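Local structure of TetR family transcriptional regulator (Chloroflexus aurantiacus, 3NRG) at residues T84-M87 with F88-L91; G44-K47 with G48-Y51. The protein probably binds regulatory DNA as a TetR-family transcription factor, pairing a helix-turn-helix DNA-binding domain with an all-helical C-terminal domain. One frame throughout, in Å; residues are numbered along the deposited sequence.

Interaction 1: T84-M87 with F88-L91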
ATOM      1  N   THR A  84      22.205   3.018   8.686  1.00 44.38           N
ATOM      2  CA  THR A  84      22.941   3.714   7.622  1.00 42.80           C
ATOM      3  C   THR A  84      22.709   5.236   7.642  1.00 45.73           C
ATOM      4  O   THR A  84      21.753   5.704   8.243  1.00 45.87           O
ATOM      5  CB  THR A  84      22.566   3.115   6.247  1.00 45.62           C
ATOM      6  OG1 THR A  84      23.421   3.668   5.251  1.00 43.90           O
ATOM      7  CG2 THR A  84      21.087   3.349   5.878  1.00 41.82           C
ATOM      8  N   THR A  85      23.572   5.993   6.947  1.00 41.01           N
ATOM      9  CA  THR A  85      23.428   7.449   6.782  1.00 40.19           C
ATOM     10  C   THR A  85      23.302   7.773   5.283  1.00 40.56           C
ATOM     11  O   THR A  85      23.108   8.931   4.910  1.00 41.03           O
ATOM     12  CB  THR A  85      24.622   8.199   7.425  1.00 49.62           C
ATOM     13  OG1 THR A  85      25.834   7.842   6.749  1.00 45.83           O
ATOM     14  CG2 THR A  85      24.747   7.931   8.923  1.00 50.88           C
ATOM     15  N   ASP A  86      23.426   6.737   4.431  1.00 33.22           N
ATOM     16  CA  ASP A  86      23.356   6.860   2.979  1.00 30.87           C
ATOM     17  C   ASP A  86      21.907   6.857   2.515  1.00 34.01           C
ATOM     18  O   ASP A  86      21.126   5.998   2.941  1.00 34.82           O
ATOM     19  CB  ASP A  86      24.129   5.709   2.320  1.00 31.78           C
ATOM     20  CG  ASP A  86      24.273   5.837   0.823  1.00 36.45           C
ATOM     21  OD1 ASP A  86      25.065   6.689   0.378  1.00 37.58           O
ATOM     22  OD2 ASP A  86      23.657   5.028   0.096  1.00 39.80           O
HETATM   23  N   MSE A  87      21.542   7.814   1.634  1.00 28.10           N
HETATM   24  CA  MSE A  87      20.181   7.945   1.112  1.00 25.81           C
HETATM   25  C   MSE A  87      19.750   6.712   0.314  1.00 29.97           C
HETATM   26  O   MSE A  87      18.609   6.264   0.448  1.00 29.36           O
HETATM   27  CB  MSE A  87      20.046   9.212   0.254  1.00 27.31           C
HETATM   28  CG  MSE A  87      18.592   9.603  -0.021  1.00 32.51           C
HETATM   29 SE   MSE A  87      18.454  10.965  -1.356  0.75 39.02          SE
HETATM   30  CE  MSE A  87      18.579   9.894  -2.888  1.00 35.32           C
ATOM     31  N   PHE A  88      20.658   6.166  -0.516  1.00 26.49           N
ATOM     32  CA  PHE A  88      20.349   4.999  -1.343  1.00 25.42           C
ATOM     33  C   PHE A  88      20.250   3.709  -0.540  1.00 29.50           C
ATOM     34  O   PHE A  88      19.402   2.868  -0.841  1.00 28.46           O
ATOM     35  CB  PHE A  88      21.323   4.883  -2.516  1.00 26.79           C
ATOM     36  CG  PHE A  88      21.186   6.043  -3.473  1.00 27.86           C
ATOM     37  CD1 PHE A  88      20.082   6.141  -4.319  1.00 29.47           C
ATOM     38  CD2 PHE A  88      22.103   7.085  -3.464  1.00 29.94           C
ATOM     39  CE1 PHE A  88      19.919   7.249  -5.153  1.00 30.09           C
ATOM     40  CE2 PHE A  88      21.952   8.179  -4.319  1.00 32.31           C
ATOM     41  CZ  PHE A  88      20.865   8.248  -5.164  1.00 29.80           C
ATOM     42  N   ALA A  89      21.040   3.594   0.542  1.00 27.23           N
ATOM     43  CA  ALA A  89      20.955   2.450   1.444  1.00 27.44           C
ATOM     44  C   ALA A  89      19.630   2.509   2.213  1.00 32.08           C
ATOM     45  O   ALA A  89      19.004   1.469   2.442  1.00 33.31           O
ATOM     46  CB  ALA A  89      22.124   2.455   2.406  1.00 29.07           C
ATOM     47  N   TYR A  90      19.160   3.740   2.533  1.00 26.70           N
ATOM     48  CA  TYR A  90      17.870   3.953   3.181  1.00 25.60           C
ATOM     49  C   TYR A  90      16.721   3.654   2.219  1.00 28.78           C
ATOM     50  O   TYR A  90      15.745   3.022   2.617  1.00 29.00           O
ATOM     51  CB  TYR A  90      17.757   5.389   3.736  1.00 26.97           C
ATOM     52  CG  TYR A  90      16.356   5.752   4.189  1.00 27.51           C
ATOM     53  CD1 TYR A  90      15.802   5.181   5.330  1.00 29.61           C
ATOM     54  CD2 TYR A  90      15.578   6.650   3.464  1.00 27.44           C
ATOM     55  CE1 TYR A  90      14.498   5.474   5.725  1.00 29.73           C
ATOM     56  CE2 TYR A  90      14.277   6.959   3.856  1.00 28.35           C
ATOM     57  CZ  TYR A  90      13.745   6.375   4.992  1.00 35.43           C
ATOM     58  OH  TYR A  90      12.471   6.678   5.378  1.00 38.00           O
ATOM     59  N   LEU A  91      16.836   4.109   0.950  1.00 24.60           N
ATOM     60  CA  LEU A  91      15.817   3.876  -0.074  1.00 22.91           C
ATOM     61  C   LEU A  91      15.609   2.389  -0.343  1.00 28.61           C
ATOM     62  O   LEU A  91      14.473   1.963  -0.556  1.00 28.75           O
ATOM     63  CB  LEU A  91      16.154   4.623  -1.376  1.00 22.08           C
ATOM     64  CG  LEU A  91      15.893   6.144  -1.377  1.00 25.04           C
ATOM     65  CD1 LEU A  91      16.465   6.782  -2.606  1.00 24.14           C
ATOM     66  CD2 LEU A  91      14.409   6.454  -1.281  1.00 25.18           C
TER

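Interaction 2: G44-K47 with G48-Y51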
ATOM      1  N   GLY A  44     -22.447 -14.333   4.984  1.00 40.95           N
ATOM      2  CA  GLY A  44     -23.440 -15.195   5.609  1.00 41.64           C
ATOM      3  C   GLY A  44     -24.304 -14.451   6.605  1.00 46.16           C
ATOM      4  O   GLY A  44     -24.543 -14.938   7.718  1.00 47.50           O
ATOM      5  N   ILE A  45     -24.735 -13.231   6.230  1.00 41.34           N
ATOM      6  CA  ILE A  45     -25.592 -12.389   7.075  1.00 41.10           C
ATOM      7  C   ILE A  45     -26.913 -12.053   6.363  1.00 44.34           C
ATOM      8  O   ILE A  45     -27.055 -12.333   5.168  1.00 44.41           O
ATOM      9  CB  ILE A  45     -24.842 -11.117   7.590  1.00 43.19           C
ATOM     10  CG1 ILE A  45     -24.199 -10.328   6.425  1.00 42.62           C
ATOM     11  CG2 ILE A  45     -23.805 -11.491   8.665  1.00 43.09           C
ATOM     12  CD1 ILE A  45     -23.687  -8.923   6.797  1.00 51.15           C
ATOM     13  N   ALA A  46     -27.884 -11.477   7.101  1.00 40.07           N
ATOM     14  CA  ALA A  46     -29.199 -11.122   6.556  1.00 40.31           C
ATOM     15  C   ALA A  46     -29.106 -10.096   5.431  1.00 43.59           C
ATOM     16  O   ALA A  46     -28.201  -9.254   5.430  1.00 42.37           O
ATOM     17  CB  ALA A  46     -30.093 -10.594   7.661  1.00 41.67           C
ATOM     18  N   LYS A  47     -30.039 -10.165   4.469  1.00 40.61           N
ATOM     19  CA  LYS A  47     -30.081  -9.209   3.369  1.00 39.86           C
ATOM     20  C   LYS A  47     -30.564  -7.851   3.899  1.00 42.92           C
ATOM     21  O   LYS A  47     -31.560  -7.791   4.623  1.00 43.26           O
ATOM     22  CB  LYS A  47     -30.986  -9.724   2.234  1.00 42.87           C
ATOM     23  CG  LYS A  47     -30.768  -9.001   0.906  1.00 54.31           C
ATOM     24  CD  LYS A  47     -31.514  -9.678  -0.215  1.00 63.32           C
ATOM     25  CE  LYS A  47     -31.271  -9.009  -1.537  1.00 70.78           C
ATOM     26  NZ  LYS A  47     -31.794  -9.827  -2.656  1.00 78.78           N
ATOM     27  N   GLY A  48     -29.796  -6.799   3.608  1.00 38.05           N
ATOM     28  CA  GLY A  48     -30.083  -5.438   4.060  1.00 37.56           C
ATOM     29  C   GLY A  48     -29.437  -5.086   5.391  1.00 39.70           C
ATOM     30  O   GLY A  48     -29.568  -3.953   5.859  1.00 38.55           O
ATOM     31  N   SER A  49     -28.720  -6.059   6.012  1.00 35.45           N
ATOM     32  CA  SER A  49     -28.107  -5.878   7.332  1.00 34.34           C
ATOM     33  C   SER A  49     -26.777  -5.102   7.292  1.00 36.61           C
ATOM     34  O   SER A  49     -26.266  -4.716   8.349  1.00 35.70           O
ATOM     35  CB  SER A  49     -27.927  -7.222   8.034  1.00 37.26           C
ATOM     36  OG  SER A  49     -26.939  -8.014   7.398  1.00 46.33           O
ATOM     37  N   PHE A  50     -26.234  -4.850   6.075  1.00 31.48           N
ATOM     38  CA  PHE A  50     -24.989  -4.087   5.889  1.00 29.77           C
ATOM     39  C   PHE A  50     -25.105  -2.679   6.490  1.00 35.39           C
ATOM     40  O   PHE A  50     -24.141  -2.170   7.062  1.00 34.86           O
ATOM     41  CB  PHE A  50     -24.635  -3.996   4.386  1.00 30.26           C
ATOM     42  CG  PHE A  50     -23.469  -3.095   4.045  1.00 29.67           C
ATOM     43  CD1 PHE A  50     -22.175  -3.598   3.984  1.00 30.79           C
ATOM     44  CD2 PHE A  50     -23.673  -1.751   3.735  1.00 31.65           C
ATOM     45  CE1 PHE A  50     -21.096  -2.766   3.655  1.00 30.33           C
ATOM     46  CE2 PHE A  50     -22.593  -0.916   3.418  1.00 33.14           C
ATOM     47  CZ  PHE A  50     -21.313  -1.429   3.374  1.00 29.75           C
ATOM     48  N   TYR A  51     -26.282  -2.060   6.356  1.00 33.70           N
ATOM     49  CA  TYR A  51     -26.539  -0.699   6.817  1.00 34.42           C
ATOM     50  C   TYR A  51     -26.664  -0.573   8.342  1.00 40.67           C
ATOM     51  O   TYR A  51     -26.715   0.546   8.869  1.00 40.20           O
ATOM     52  CB  TYR A  51     -27.740  -0.101   6.081  1.00 35.99           C
ATOM     53  CG  TYR A  51     -27.573  -0.148   4.578  1.00 35.97           C
ATOM     54  CD1 TYR A  51     -26.772   0.780   3.916  1.00 36.59           C
ATOM     55  CD2 TYR A  51     -28.161  -1.161   3.822  1.00 36.83           C
ATOM     56  CE1 TYR A  51     -26.589   0.725   2.537  1.00 36.22           C
ATOM     57  CE2 TYR A  51     -27.989  -1.224   2.442  1.00 37.49           C
ATOM     58  CZ  TYR A  51     -27.202  -0.276   1.801  1.00 42.60           C
ATOM     59  OH  TYR A  51     -27.026  -0.327   0.439  1.00 42.68           O
TER

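Interaction 1: T84-M87 with F88-L91
An N-cap begins helix 87-104 in the TetR-like C-terminal domain: D86 turns its carboxylate back over the first turn, where OD2 accepts from A89 N at 3.0 Å. With CG anti to the backbone N (chi1 -172°), the carboxylate folds back to the A89 amide, which has no preceding helical turn to bond to. A89 N meets OD2 on its anti side, 19° out of the carboxylate plane, while OD1 forms a salt bridge with R215. Backbone bonds then take over, Y90 N to D86 O and L91 N to M87 O, the second 2.8 Å long. Two residues before the cap, T84 OG1 accepts from D86 N at 3.2 Å in an ST turn, and the same OG1 lies 3.4 Å from A89 CB. On the other flank the selenomethionine M87 bends at chi3 (82°) and lays its methyl over one face of the F88 ring. CE stands 3.9 Å from the ring centroid, a CH-pi contact displaced toward CZ, with SE farther off in an oblique Met-aromatic contact. CE also reaches L91 CD1 at 3.8 Å. F88 and L91 continue inward onto I207 of helix 196-214. The cap puts a carboxylate at the positive end of the helix dipole and beside an arginine, two influences that would probably both favour its ionised form.

Interaction 2: G44-K47 with G48-Y51
S49 and A46 meet through one carbonyl: A46 O accepts from S49 OG at 2.6 Å and from S49 N at 3.3 Å. Both donors come from the same face of the carbonyl plane, but differently: the hydroxyl is tilted 24° from that plane, whereas the amide sits well above it, 52° out. The hydroxyl gets there because OG lies between the backbone N and the carbonyl carbon of its own residue (chi1 69°), which swings it back over the turn. I45 sets the end of its chain against the hydroxyl, CD1 3.4 Å from S49 OG, and the methyl of A46 packs against S49 CB at 4.0 Å. The backbone underneath is a type II beta turn from A46 to S49, within the segment predicted as the helix-turn-helix motif, just after helix 36-43, where TetR-family proteins generally pass into the DNA-recognition helix. G48 occupies the third position of that turn with positive phi, where a CB would collide with K47 O. With an alanine at S49 the hydroxyl is gone, and A46 O would probably keep just the long amide bond within this turn, while I45 CD1 would lose the atom it packs on. Farther out, I45 leans on T40 of helix 36-43, and K47, extended beyond CG, touches N37 of the same helix. Past the turn, the F50 side chain heads away from segment 44-47, touching I36 and meeting the ring of F54 at a slant.

Interactions 1 and 2 lie on opposite sides of the chain's centre, with their own centres about 50 Å apart and their nearest atoms about 35 Å apart, so neither touches the other. Interaction 2 comes first along the chain, in the predicted helix-turn-helix motif; helix 57-78 then runs on toward the loop that leads to interaction 1 in the C-terminal domain. Both are local bends of the chain held by a side-chain oxygen, one a beta turn and the other a helix start, but the oxygen is used as a donor in 44-51 and as an acceptor in 84-91. Interaction 2 belongs to the part that probably reads DNA, interaction 1 to the remote helical body.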